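Local coordinates for OxyR (Porphyromonas gingivalis, PDB 3HO7), which is a LysR-family, redox-sensitive transcriptional activator, probably binding DNA through a domain absent from this regulatory-domain fragment, at residues H109-L114 with C128-L133; D78-E83 with L209-V214. All coordinates share one frame; numbering follows the deposited sequence.

Contact 1: residues H109-L114 with C128-L133; sequences HRLWLL and CQMKGL
Three leucines and a methionine make the apolar part of this contact, within the regulatory domain of a LysR-type regulator. Leu113, its CG anti to the carbonyl carbon (chi1 -62°), extends CD1 to 3.8 Å from Cys128 CA, in the last residue of the short helix 125-128. The same methyl, Leu113 CD1, lies 3.9 Å from Leu133 CD2. Leu133 starts off away from 109-114, but with CG anti to the backbone N its two methyls come back to that segment. Leu111 CD2 completes the group more loosely, 4.3 Å from Met130 SD.

The polar approach lies at the other end, where His109 ND1 comes within 2.8 Å of Gly132 O, the carbonyl meeting the imidazole obliquely. Gly132 is the third residue of a type II turn, Met130 to Leu133, and its positive phi (90°) suits glycine there.

The covalent element is the disulfide from Cys128 SG to Cys119 SG, which ties the helix to the loop before it and is consistent with the oxidised form of an OxyR redox switch. Behind the leucines runs strand 158-162: Leu111 packs on Ile158 and Phe160, Leu113 on Phe160, while Trp112 turns to helix 145-153.

Contact 2: residues D78-E83 with L209-V214; sequences DLLYYE and LLRSAV
The phenol ring of Tyr81 has Val214 CG1 over one face, while the other methyl, Val214 CG2, touches the root of the ring, 4.0 Å from both Tyr81 CB and Tyr81 CG. The two side chains cross at about a right angle. Tyr81 CG sits in the crowded position between the backbone N and the carbonyl carbon. One face of the Tyr82 ring carries Leu79, three residues earlier on the same strand, whose CD1 is 4.1 Å above the ring plane and offset toward the rim. The carbonyl oxygens of Leu79 and Leu80 lie obliquely to the guanidinium of Arg211, at a distance, with Arg211 NE 3.7 Å from Leu80 O.

This is a buried sheet-to-helix junction of the periplasmic-binding-protein-like domain. Strand 75-89 has a classic beta bulge here, Leu80 and Tyr81 both facing Val189 of strand 184-194, and the end of helix 200-211 packs against it. Leu80, with its psi of -52°, has the backbone turn of a classic bulge's first position, and both Leu80 and Tyr81 meet the 209-214 segment. Leu80 crosses Leu210 obliquely, their CD1 methyls 3.7 Å apart, and its CD2 lies 4.0 Å from Arg211 CG. The aliphatic part of Arg211 runs over the strand backbone, Arg211 CG 3.5 Å from Leu80 O, before the chain bends at chi3 (61°).

Helix 22-36 also packs here: Val29 touches Leu210 and Ala213. A type I turn, Arg211 to Val214, takes the chain out of the helix and brings Val214 to the tyrosine. Within the turn, Ser212 OG donates a 2.8 Å hydrogen bond to Leu209 O, reaching the oxygen from above the carbonyl plane at a C=O...donor angle of 116°.

How the contacts relate
Along the chain, 78-83 comes first, then both segments of contact 1, then 209-214. The centres are about 30 Å apart, on opposite sides of the chain's centre, and the nearest atoms remain about 11 Å from each other. Strand 75-89 connects them: it carries 78-83, leads on toward the loop holding 109-114, and pairs antiparallel with strand 158-162, against which contact 1 packs. Contact 1 is local, linking loops around a short helix that bears the disulfide, whereas contact 2 joins distant parts of the sequence. Both lie in the LysR substrate-binding region, but the 30 Å between centres sets the disulfide, probably the redox switch as in other OxyR proteins, well away from this sheet-helix junction.

Contact 1: residues H109-L114 with C128-L133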
loop_
_atom_site.group_PDB
_atom_site.type_symbol
_atom_site.label_atom_id
_atom_site.label_comp_id
_atom_site.label_asym_id
_atom_site.label_seq_id
_atom_site.Cartn_x
_atom_site.Cartn_y
_atom_site.Cartn_z
ATOM N N HIS A 109 -12.119 18.117 -7.252
ATOM C CA HIS A 109 -10.732 18.567 -7.237
ATOM C C HIS A 109 -9.990 18.145 -5.969
ATOM O O HIS A 109 -8.774 18.318 -5.870
ATOM C CB HIS A 109 -10.654 20.088 -7.405
ATOM C CG HIS A 109 -11.476 20.613 -8.540
ATOM N ND1 HIS A 109 -11.415 20.085 -9.811
ATOM C CD2 HIS A 109 -12.371 21.629 -8.598
ATOM C CE1 HIS A 109 -12.241 20.746 -10.601
ATOM N NE2 HIS A 109 -12.833 21.688 -9.890
ATOM N N ARG A 110 -10.718 17.595 -5.002
ATOM C CA ARG A 110 -10.110 17.172 -3.744
ATOM C C ARG A 110 -10.446 15.719 -3.426
ATOM O O ARG A 110 -10.507 15.328 -2.262
ATOM C CB ARG A 110 -10.550 18.086 -2.599
ATOM C CG ARG A 110 -10.141 19.541 -2.785
ATOM C CD ARG A 110 -10.671 20.422 -1.665
ATOM N NE ARG A 110 -10.119 20.053 -0.364
ATOM C CZ ARG A 110 -8.886 20.349 0.036
ATOM N NH1 ARG A 110 -8.068 21.018 -0.768
ATOM N NH2 ARG A 110 -8.469 19.976 1.237
ATOM N N LEU A 111 -10.654 14.929 -4.474
ATOM C CA LEU A 111 -11.011 13.523 -4.335
ATOM C C LEU A 111 -9.867 12.629 -4.800
ATOM O O LEU A 111 -9.266 12.870 -5.850
ATOM C CB LEU A 111 -12.269 13.223 -5.154
ATOM C CG LEU A 111 -12.788 11.786 -5.165
ATOM C CD1 LEU A 111 -13.249 11.383 -3.772
ATOM C CD2 LEU A 111 -13.917 11.628 -6.173
ATOM N N TRP A 112 -9.552 11.608 -4.009
ATOM C CA TRP A 112 -8.516 10.660 -4.390
ATOM C C TRP A 112 -9.186 9.337 -4.712
ATOM O O TRP A 112 -9.819 8.731 -3.854
ATOM C CB TRP A 112 -7.511 10.473 -3.254
ATOM C CG TRP A 112 -6.934 11.754 -2.746
ATOM C CD1 TRP A 112 -7.194 12.352 -1.550
ATOM C CD2 TRP A 112 -6.003 12.602 -3.424
ATOM N NE1 TRP A 112 -6.481 13.518 -1.438
ATOM C CE2 TRP A 112 -5.742 13.696 -2.576
ATOM C CE3 TRP A 112 -5.363 12.545 -4.665
ATOM C CZ2 TRP A 112 -4.868 14.720 -2.928
ATOM C CZ3 TRP A 112 -4.500 13.561 -5.013
ATOM C CH2 TRP A 112 -4.259 14.635 -4.148
ATOM N N LEU A 113 -9.034 8.888 -5.949
ATOM C CA LEU A 113 -9.672 7.657 -6.379
ATOM C C LEU A 113 -8.653 6.631 -6.830
ATOM O O LEU A 113 -7.776 6.926 -7.636
ATOM C CB LEU A 113 -10.660 7.932 -7.514
ATOM C CG LEU A 113 -11.844 8.847 -7.203
ATOM C CD1 LEU A 113 -12.689 9.060 -8.447
ATOM C CD2 LEU A 113 -12.688 8.284 -6.074
ATOM N N LEU A 114 -8.776 5.418 -6.311
ATOM C CA LEU A 114 -7.901 4.349 -6.739
ATOM C C LEU A 114 -8.377 3.917 -8.114
ATOM O O LEU A 114 -9.556 3.647 -8.313
ATOM C CB LEU A 114 -7.978 3.178 -5.760
ATOM C CG LEU A 114 -7.481 3.456 -4.340
ATOM C CD1 LEU A 114 -7.962 2.388 -3.371
ATOM C CD2 LEU A 114 -5.966 3.568 -4.313
ATOM N N CYS A 128 -15.996 8.336 -10.350
ATOM C CA CYS A 128 -14.966 8.013 -11.327
ATOM C C CYS A 128 -15.114 8.851 -12.592
ATOM O O CYS A 128 -14.122 9.219 -13.221
ATOM C CB CYS A 128 -15.011 6.527 -11.678
ATOM S SG CYS A 128 -14.616 5.433 -10.298
ATOM N N GLN A 129 -16.355 9.151 -12.957
ATOM C CA GLN A 129 -16.634 9.878 -14.191
ATOM C C GLN A 129 -17.300 11.227 -13.945
ATOM O O GLN A 129 -17.910 11.795 -14.849
ATOM C CB GLN A 129 -17.509 9.034 -15.120
ATOM C CG GLN A 129 -16.819 7.794 -15.660
ATOM C CD GLN A 129 -15.601 8.130 -16.498
ATOM O OE1 GLN A 129 -15.281 9.302 -16.704
ATOM N NE2 GLN A 129 -14.915 7.104 -16.987
ATOM N N MET A 130 -17.182 11.739 -12.725
ATOM C CA MET A 130 -17.783 13.025 -12.387
ATOM C C MET A 130 -16.982 14.186 -12.970
ATOM O O MET A 130 -15.753 14.141 -13.024
ATOM C CB MET A 130 -17.912 13.188 -10.871
ATOM C CG MET A 130 -16.590 13.170 -10.129
ATOM S SD MET A 130 -16.744 13.845 -8.465
ATOM C CE MET A 130 -18.237 13.028 -7.907
ATOM N N LYS A 131 -17.689 15.224 -13.403
ATOM C CA LYS A 131 -17.059 16.389 -14.012
ATOM C C LYS A 131 -16.137 17.106 -13.032
ATOM O O LYS A 131 -16.466 17.261 -11.856
ATOM C CB LYS A 131 -18.124 17.361 -14.521
ATOM C CG LYS A 131 -19.151 16.732 -15.448
ATOM C CD LYS A 131 -18.528 16.306 -16.768
ATOM C CE LYS A 131 -19.575 15.721 -17.701
ATOM N NZ LYS A 131 -19.009 15.374 -19.034
ATOM N N GLY A 132 -14.983 17.543 -13.526
ATOM C CA GLY A 132 -14.027 18.281 -12.710
ATOM C C GLY A 132 -13.025 17.390 -12.000
ATOM O O GLY A 132 -12.097 17.880 -11.357
ATOM N N LEU A 133 -13.210 16.079 -12.117
ATOM C CA LEU A 133 -12.325 15.124 -11.457
ATOM C C LEU A 133 -10.862 15.410 -11.772
ATOM O O LEU A 133 -10.050 15.617 -10.870
ATOM C CB LEU A 133 -12.674 13.689 -11.860
ATOM C CG LEU A 133 -11.748 12.608 -11.298
ATOM C CD1 LEU A 133 -11.656 12.713 -9.782
ATOM C CD2 LEU A 133 -12.211 11.219 -11.715
#

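Contact 2: residues D78-E83 with L209-V214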
loop_
_atom_site.group_PDB
_atom_site.type_symbol
_atom_site.label_atom_id
_atom_site.label_comp_id
_atom_site.label_asym_id
_atom_site.label_seq_id
_atom_site.Cartn_x
_atom_site.Cartn_y
_atom_site.Cartn_z
ATOM N N ASP A 78 -16.464 -17.387 -6.529
ATOM C CA ASP A 78 -17.516 -17.599 -5.551
ATOM C C ASP A 78 -17.516 -16.462 -4.541
ATOM O O ASP A 78 -16.463 -15.931 -4.188
ATOM C CB ASP A 78 -17.311 -18.934 -4.835
ATOM C CG ASP A 78 -17.484 -20.123 -5.758
ATOM O OD1 ASP A 78 -18.597 -20.305 -6.300
ATOM O OD2 ASP A 78 -16.507 -20.879 -5.942
ATOM N N LEU A 79 -18.703 -16.088 -4.079
ATOM C CA LEU A 79 -18.834 -15.002 -3.123
ATOM C C LEU A 79 -18.208 -15.359 -1.779
ATOM O O LEU A 79 -18.411 -16.455 -1.253
ATOM C CB LEU A 79 -20.308 -14.631 -2.937
ATOM C CG LEU A 79 -20.615 -13.502 -1.951
ATOM C CD1 LEU A 79 -19.946 -12.203 -2.396
ATOM C CD2 LEU A 79 -22.115 -13.312 -1.801
ATOM N N LEU A 80 -17.432 -14.432 -1.236
ATOM C CA LEU A 80 -16.884 -14.587 0.104
ATOM C C LEU A 80 -17.626 -13.659 1.056
ATOM O O LEU A 80 -18.131 -14.092 2.091
ATOM C CB LEU A 80 -15.384 -14.292 0.116
ATOM C CG LEU A 80 -14.537 -15.212 -0.765
ATOM C CD1 LEU A 80 -13.060 -14.884 -0.627
ATOM C CD2 LEU A 80 -14.804 -16.671 -0.411
ATOM N N TYR A 81 -17.708 -12.383 0.687
ATOM C CA TYR A 81 -18.427 -11.401 1.488
ATOM C C TYR A 81 -18.581 -10.079 0.744
ATOM O O TYR A 81 -17.827 -9.789 -0.190
ATOM C CB TYR A 81 -17.713 -11.167 2.822
ATOM C CG TYR A 81 -16.292 -10.668 2.688
ATOM C CD1 TYR A 81 -15.997 -9.313 2.786
ATOM C CD2 TYR A 81 -15.245 -11.551 2.473
ATOM C CE1 TYR A 81 -14.695 -8.854 2.668
ATOM C CE2 TYR A 81 -13.943 -11.105 2.349
ATOM C CZ TYR A 81 -13.673 -9.759 2.449
ATOM O OH TYR A 81 -12.371 -9.323 2.325
ATOM N N TYR A 82 -19.564 -9.288 1.162
ATOM C CA TYR A 82 -19.729 -7.932 0.658
ATOM C C TYR A 82 -19.021 -6.975 1.600
ATOM O O TYR A 82 -18.783 -7.297 2.761
ATOM C CB TYR A 82 -21.210 -7.566 0.546
ATOM C CG TYR A 82 -21.963 -8.372 -0.483
ATOM C CD1 TYR A 82 -22.722 -9.474 -0.110
ATOM C CD2 TYR A 82 -21.913 -8.037 -1.830
ATOM C CE1 TYR A 82 -23.409 -10.217 -1.048
ATOM C CE2 TYR A 82 -22.599 -8.775 -2.776
ATOM C CZ TYR A 82 -23.346 -9.864 -2.378
ATOM O OH TYR A 82 -24.032 -10.609 -3.308
ATOM N N GLU A 83 -18.680 -5.796 1.102
ATOM C CA GLU A 83 -17.956 -4.839 1.916
ATOM C C GLU A 83 -18.296 -3.427 1.483
ATOM O O GLU A 83 -18.147 -3.073 0.314
ATOM C CB GLU A 83 -16.452 -5.075 1.806
ATOM C CG GLU A 83 -15.621 -4.149 2.675
ATOM C CD GLU A 83 -14.157 -4.537 2.696
ATOM O OE1 GLU A 83 -13.674 -5.077 1.682
ATOM O OE2 GLU A 83 -13.492 -4.299 3.723
ATOM N N LEU A 209 -12.970 -21.059 5.115
ATOM C CA LEU A 209 -12.036 -20.395 6.021
ATOM C C LEU A 209 -12.038 -18.880 5.841
ATOM O O LEU A 209 -12.021 -18.129 6.813
ATOM C CB LEU A 209 -10.620 -20.949 5.843
ATOM C CG LEU A 209 -10.365 -22.316 6.481
ATOM C CD1 LEU A 209 -8.997 -22.854 6.090
ATOM C CD2 LEU A 209 -10.501 -22.235 7.996
ATOM N N LEU A 210 -12.061 -18.433 4.593
ATOM C CA LEU A 210 -12.078 -17.004 4.322
ATOM C C LEU A 210 -13.376 -16.370 4.815
ATOM O O LEU A 210 -13.359 -15.319 5.456
ATOM C CB LEU A 210 -11.867 -16.739 2.830
ATOM C CG LEU A 210 -10.461 -17.043 2.309
ATOM C CD1 LEU A 210 -10.441 -17.050 0.788
ATOM C CD2 LEU A 210 -9.458 -16.036 2.853
ATOM N N ARG A 211 -14.499 -17.020 4.529
ATOM C CA ARG A 211 -15.793 -16.512 4.976
ATOM C C ARG A 211 -15.874 -16.471 6.499
ATOM O O ARG A 211 -16.475 -15.564 7.072
ATOM C CB ARG A 211 -16.937 -17.345 4.401
ATOM C CG ARG A 211 -17.013 -17.339 2.885
ATOM C CD ARG A 211 -18.251 -18.066 2.399
ATOM N NE ARG A 211 -19.473 -17.431 2.885
ATOM C CZ ARG A 211 -20.676 -17.992 2.842
ATOM N NH1 ARG A 211 -20.823 -19.211 2.338
ATOM N NH2 ARG A 211 -21.730 -17.340 3.310
ATOM N N SER A 212 -15.259 -17.452 7.154
ATOM C CA SER A 212 -15.259 -17.509 8.612
ATOM C C SER A 212 -14.324 -16.459 9.204
ATOM O O SER A 212 -14.268 -16.280 10.422
ATOM C CB SER A 212 -14.846 -18.899 9.099
ATOM O OG SER A 212 -13.434 -19.035 9.110
ATOM N N ALA A 213 -13.585 -15.776 8.336
ATOM C CA ALA A 213 -12.630 -14.764 8.770
ATOM C C ALA A 213 -13.307 -13.420 9.008
ATOM O O ALA A 213 -12.712 -12.511 9.584
ATOM C CB ALA A 213 -11.508 -14.621 7.750
ATOM N N VAL A 214 -14.556 -13.301 8.569
ATOM C CA VAL A 214 -15.300 -12.055 8.731
ATOM C C VAL A 214 -16.667 -12.283 9.373
ATOM O O VAL A 214 -17.211 -13.387 9.322
ATOM C CB VAL A 214 -15.468 -11.323 7.381
ATOM C CG1 VAL A 214 -14.107 -11.028 6.771
ATOM C CG2 VAL A 214 -16.316 -12.149 6.424
#